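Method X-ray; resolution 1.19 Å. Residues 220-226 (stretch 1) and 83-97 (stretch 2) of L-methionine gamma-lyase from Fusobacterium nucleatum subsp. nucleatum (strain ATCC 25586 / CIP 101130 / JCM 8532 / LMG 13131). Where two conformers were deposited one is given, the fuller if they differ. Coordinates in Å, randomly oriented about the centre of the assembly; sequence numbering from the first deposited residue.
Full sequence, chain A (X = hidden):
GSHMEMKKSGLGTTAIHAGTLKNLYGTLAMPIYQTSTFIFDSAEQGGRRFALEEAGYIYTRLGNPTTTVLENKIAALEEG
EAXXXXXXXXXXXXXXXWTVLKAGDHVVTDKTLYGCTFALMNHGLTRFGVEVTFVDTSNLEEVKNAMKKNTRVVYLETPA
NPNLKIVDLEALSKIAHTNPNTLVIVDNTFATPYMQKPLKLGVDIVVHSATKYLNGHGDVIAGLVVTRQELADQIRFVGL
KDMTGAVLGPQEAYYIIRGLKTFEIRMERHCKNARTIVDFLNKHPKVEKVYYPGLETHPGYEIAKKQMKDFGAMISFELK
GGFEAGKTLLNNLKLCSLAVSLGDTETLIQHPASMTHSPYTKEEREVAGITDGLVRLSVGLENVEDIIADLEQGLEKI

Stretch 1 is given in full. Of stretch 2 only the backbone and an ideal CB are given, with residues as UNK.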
# COMPACT_ATOMS: atom_id res chain seq x y z
N VAL A 220 11.30 -4.04 1.60
CA VAL A 220 11.43 -3.58 0.21
C VAL A 220 12.68 -4.21 -0.39
O VAL A 220 13.73 -4.27 0.27
CB VAL A 220 11.59 -2.03 0.18
CG1 VAL A 220 11.94 -1.52 -1.19
CG2 VAL A 220 10.33 -1.33 0.67
N ILE A 221 12.58 -4.62 -1.65
CA ILE A 221 13.73 -4.94 -2.48
C ILE A 221 13.90 -3.75 -3.43
O ILE A 221 12.95 -3.37 -4.14
CB ILE A 221 13.51 -6.23 -3.27
CG1 ILE A 221 13.22 -7.44 -2.36
CG2 ILE A 221 14.70 -6.52 -4.18
CD1 ILE A 221 14.35 -7.91 -1.48
N ALA A 222 15.08 -3.12 -3.43
CA ALA A 222 15.30 -1.91 -4.24
C ALA A 222 16.77 -1.60 -4.38
O ALA A 222 17.58 -1.98 -3.54
CB ALA A 222 14.58 -0.73 -3.60
N GLY A 223 17.09 -0.89 -5.45
CA GLY A 223 18.45 -0.45 -5.73
C GLY A 223 18.48 1.02 -6.07
O GLY A 223 17.48 1.60 -6.50
N LEU A 224 19.66 1.62 -5.90
CA LEU A 224 19.87 3.03 -6.22
C LEU A 224 21.24 3.21 -6.84
O LEU A 224 22.19 2.50 -6.50
CB LEU A 224 19.76 3.91 -4.98
CG LEU A 224 18.41 3.92 -4.28
CD1 LEU A 224 18.48 4.49 -2.89
CD2 LEU A 224 17.38 4.65 -5.11
N VAL A 225 21.32 4.16 -7.77
CA VAL A 225 22.56 4.57 -8.41
C VAL A 225 22.72 6.07 -8.25
O VAL A 225 21.74 6.79 -8.41
CB VAL A 225 22.54 4.22 -9.92
CG1 VAL A 225 23.82 4.67 -10.62
CG2 VAL A 225 22.30 2.73 -10.15
N VAL A 226 23.94 6.53 -7.97
CA VAL A 226 24.25 7.95 -8.00
C VAL A 226 25.48 8.17 -8.86
O VAL A 226 26.49 7.50 -8.71
CB VAL A 226 24.49 8.55 -6.60
CG1 VAL A 226 24.76 10.05 -6.70
CG2 VAL A 226 23.28 8.30 -5.71
N UNK A 83 20.42 10.79 -9.25
CA UNK A 83 20.07 9.47 -8.76
C UNK A 83 19.16 8.73 -9.70
O UNK A 83 18.39 9.34 -10.45
CB UNK A 83 19.41 9.57 -7.38
N UNK A 84 19.25 7.39 -9.67
CA UNK A 84 18.35 6.52 -10.41
C UNK A 84 17.94 5.40 -9.47
O UNK A 84 18.78 4.83 -8.78
CB UNK A 84 19.00 5.98 -11.68
N UNK A 85 16.64 5.07 -9.48
CA UNK A 85 16.11 3.98 -8.65
C UNK A 85 15.71 2.79 -9.50
O UNK A 85 15.21 2.94 -10.62
CB UNK A 85 14.91 4.46 -7.83
N UNK A 86 15.90 1.61 -8.92
CA UNK A 86 15.54 0.34 -9.54
C UNK A 86 14.89 -0.56 -8.50
O UNK A 86 14.96 -0.31 -7.30
CB UNK A 86 16.77 -0.34 -10.15
N UNK A 87 14.31 -1.65 -8.97
CA UNK A 87 13.55 -2.57 -8.12
C UNK A 87 14.39 -3.62 -7.40
O UNK A 87 13.83 -4.49 -6.74
CB UNK A 87 12.50 -3.28 -8.97
N UNK A 88 15.72 -3.53 -7.47
CA UNK A 88 16.61 -4.25 -6.55
C UNK A 88 18.01 -3.67 -6.69
O UNK A 88 18.32 -3.01 -7.68
CB UNK A 88 16.61 -5.75 -6.83
N UNK A 89 18.86 -3.96 -5.72
CA UNK A 89 20.29 -3.71 -5.84
C UNK A 89 20.88 -4.35 -7.09
O UNK A 89 21.66 -3.70 -7.82
CB UNK A 89 21.02 -4.23 -4.60
N UNK A 90 20.52 -5.60 -7.38
CA UNK A 90 21.01 -6.22 -8.60
C UNK A 90 20.49 -5.50 -9.83
O UNK A 90 21.18 -5.46 -10.87
CB UNK A 90 20.61 -7.70 -8.65
N UNK A 91 19.29 -4.91 -9.75
CA UNK A 91 18.81 -4.04 -10.81
C UNK A 91 19.66 -2.80 -11.03
O UNK A 91 19.90 -2.39 -12.17
CB UNK A 91 17.37 -3.61 -10.50
N UNK A 92 20.09 -2.17 -9.93
CA UNK A 92 20.99 -1.02 -10.02
C UNK A 92 22.32 -1.41 -10.64
O UNK A 92 22.83 -0.72 -11.54
CB UNK A 92 21.22 -0.41 -8.64
N UNK A 93 22.89 -2.52 -10.15
CA UNK A 93 24.20 -2.99 -10.62
C UNK A 93 24.16 -3.40 -12.09
O UNK A 93 24.97 -2.92 -12.91
CB UNK A 93 24.68 -4.17 -9.77
N UNK A 94 23.20 -4.26 -12.45
CA UNK A 94 23.10 -4.74 -13.82
C UNK A 94 22.74 -3.62 -14.79
O UNK A 94 23.31 -3.52 -15.88
CB UNK A 94 22.06 -5.86 -13.91
N UNK A 95 21.79 -2.75 -14.43
CA UNK A 95 21.43 -1.66 -15.33
C UNK A 95 22.64 -0.80 -15.65
O UNK A 95 22.83 -0.37 -16.79
CB UNK A 95 20.32 -0.80 -14.72
N UNK A 96 23.46 -0.54 -14.63
CA UNK A 96 24.69 0.23 -14.81
C UNK A 96 25.66 -0.49 -15.74
O UNK A 96 26.15 0.10 -16.72
CB UNK A 96 25.36 0.49 -13.46
N UNK A 97 25.94 -1.75 -15.47
CA UNK A 97 26.92 -2.50 -16.25
C UNK A 97 26.49 -2.70 -17.70
O UNK A 97 27.32 -2.54 -18.62
CB UNK A 97 27.17 -3.86 -15.60

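Positions 83 to 86 run antiparallel to strand 223-226; at 84 and 86, N and O both bond to stretch 1, so side chains are chosen by face. Position 83 shares a face with Leu 224 and Val 226. Its ideal CB would lie 3.8 Å from Val 225 O, leaving room for a small or moderate residue; the deposit is Gly 83, whose CA makes a 3.2 Å CA-H...O contact with Val 225 O.

Position 84 pairs with Val 225, its N 2.9 Å from Val 225 O and its O 2.8 Å from Val 225 N. A beta-branched or other apolar residue suits a place beside valine; Ile 84 fills it, CB to CB of Val 225 at 4.3 Å.

At 85 the ideal CB sits 3.7 Å from Leu 224 CD2, because the leucine's end swings nearer. Something small and apolar fits, and Ala 85 meets that methyl with its CB.

Position 86 pairs with Gly 223, which offers no side chain, so a long apolar chain could reach along the face to Val 225. Met 86 does: its CE lies 3.7 Å from Val 225 CG2.

Position 87 points away, so many residues would serve; Ser 87 is deposited. Position 88 also points away overall, yet its ideal CB is a tight 3.4 Å from Ile 221 CG2. It directly precedes a helix, where Ser, Thr, Asp or Asn could cap. Ser 88 does, its OG accepting from the N of 91 at 2.8 Å.

At 89 CB points sideways, and helical angles admit many residues, alanine among them; Gly 89 puts its N 3.5 Å from Gly 223 CA. The closeness depends on the glycine at 223: an ideal CB there would fall 2.1 Å from Ser 88 O and 2.9 Å from Gly 89 CA.

Position 90 points away and would take many residues; Met 90 makes no contact with stretch 1. Position 91 points toward stretch 1 without reaching it, but a CB would be crowded by Ser 88 O at 3.0 Å, favouring Gly 91.

Position 92 points at the strand, with its ideal CB 3.6 Å from Val 225 CG2 and 4.0 Å from Gly 223 CA. A small side chain looks comfortable, and Ala 92 packs its methyl there.

Positions 93, 94 and 97 leave the choice open: Ile 93, Ser 94, Leu 97. Position 95 points toward but stays distant, so many would serve; Ser 95 OG donates to Gly 91 O at 2.7 Å.

At 96 the ideal CB is 5.0 Å from Val 225 CG2, suiting Val or Thr. Thr 96 OG1 lies 3.6 Å from Val 225 CG2 and donates to Ala 92 O at 2.8 Å.

Stretch 2 83-97: GIAMSSGMGAISSTL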
# COMPACT_ATOMS: atom_id res chain seq x y z
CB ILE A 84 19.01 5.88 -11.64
CG1 ILE A 84 19.91 6.85 -12.39
CG2 ILE A 84 17.94 5.33 -12.58
CD1 ILE A 84 20.73 6.12 -13.41
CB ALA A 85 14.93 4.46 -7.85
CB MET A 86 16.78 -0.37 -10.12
CG MET A 86 17.47 0.38 -11.25
SD MET A 86 18.53 1.73 -10.70
CE MET A 86 19.32 2.09 -12.26
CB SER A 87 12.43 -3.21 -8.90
OG SER A 87 12.96 -3.95 -9.96
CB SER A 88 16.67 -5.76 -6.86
OG SER A 88 17.34 -6.00 -8.09
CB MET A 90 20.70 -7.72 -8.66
CG MET A 90 21.44 -8.54 -7.61
SD MET A 90 23.20 -8.21 -7.46
CE MET A 90 23.80 -8.61 -9.10
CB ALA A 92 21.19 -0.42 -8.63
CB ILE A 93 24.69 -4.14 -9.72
CG1 ILE A 93 25.04 -3.59 -8.32
CG2 ILE A 93 25.90 -4.87 -10.31
CD1 ILE A 93 25.05 -4.67 -7.25
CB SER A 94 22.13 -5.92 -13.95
OG SER A 94 20.80 -5.56 -13.59
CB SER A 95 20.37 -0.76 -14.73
OG SER A 95 19.12 -1.43 -14.54
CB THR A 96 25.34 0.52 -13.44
OG1 THR A 96 24.44 1.32 -12.66
CG2 THR A 96 26.64 1.27 -13.62
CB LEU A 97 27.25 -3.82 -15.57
CG LEU A 97 27.98 -3.67 -14.23
CD1 LEU A 97 28.07 -5.01 -13.53
CD2 LEU A 97 29.37 -3.08 -14.39
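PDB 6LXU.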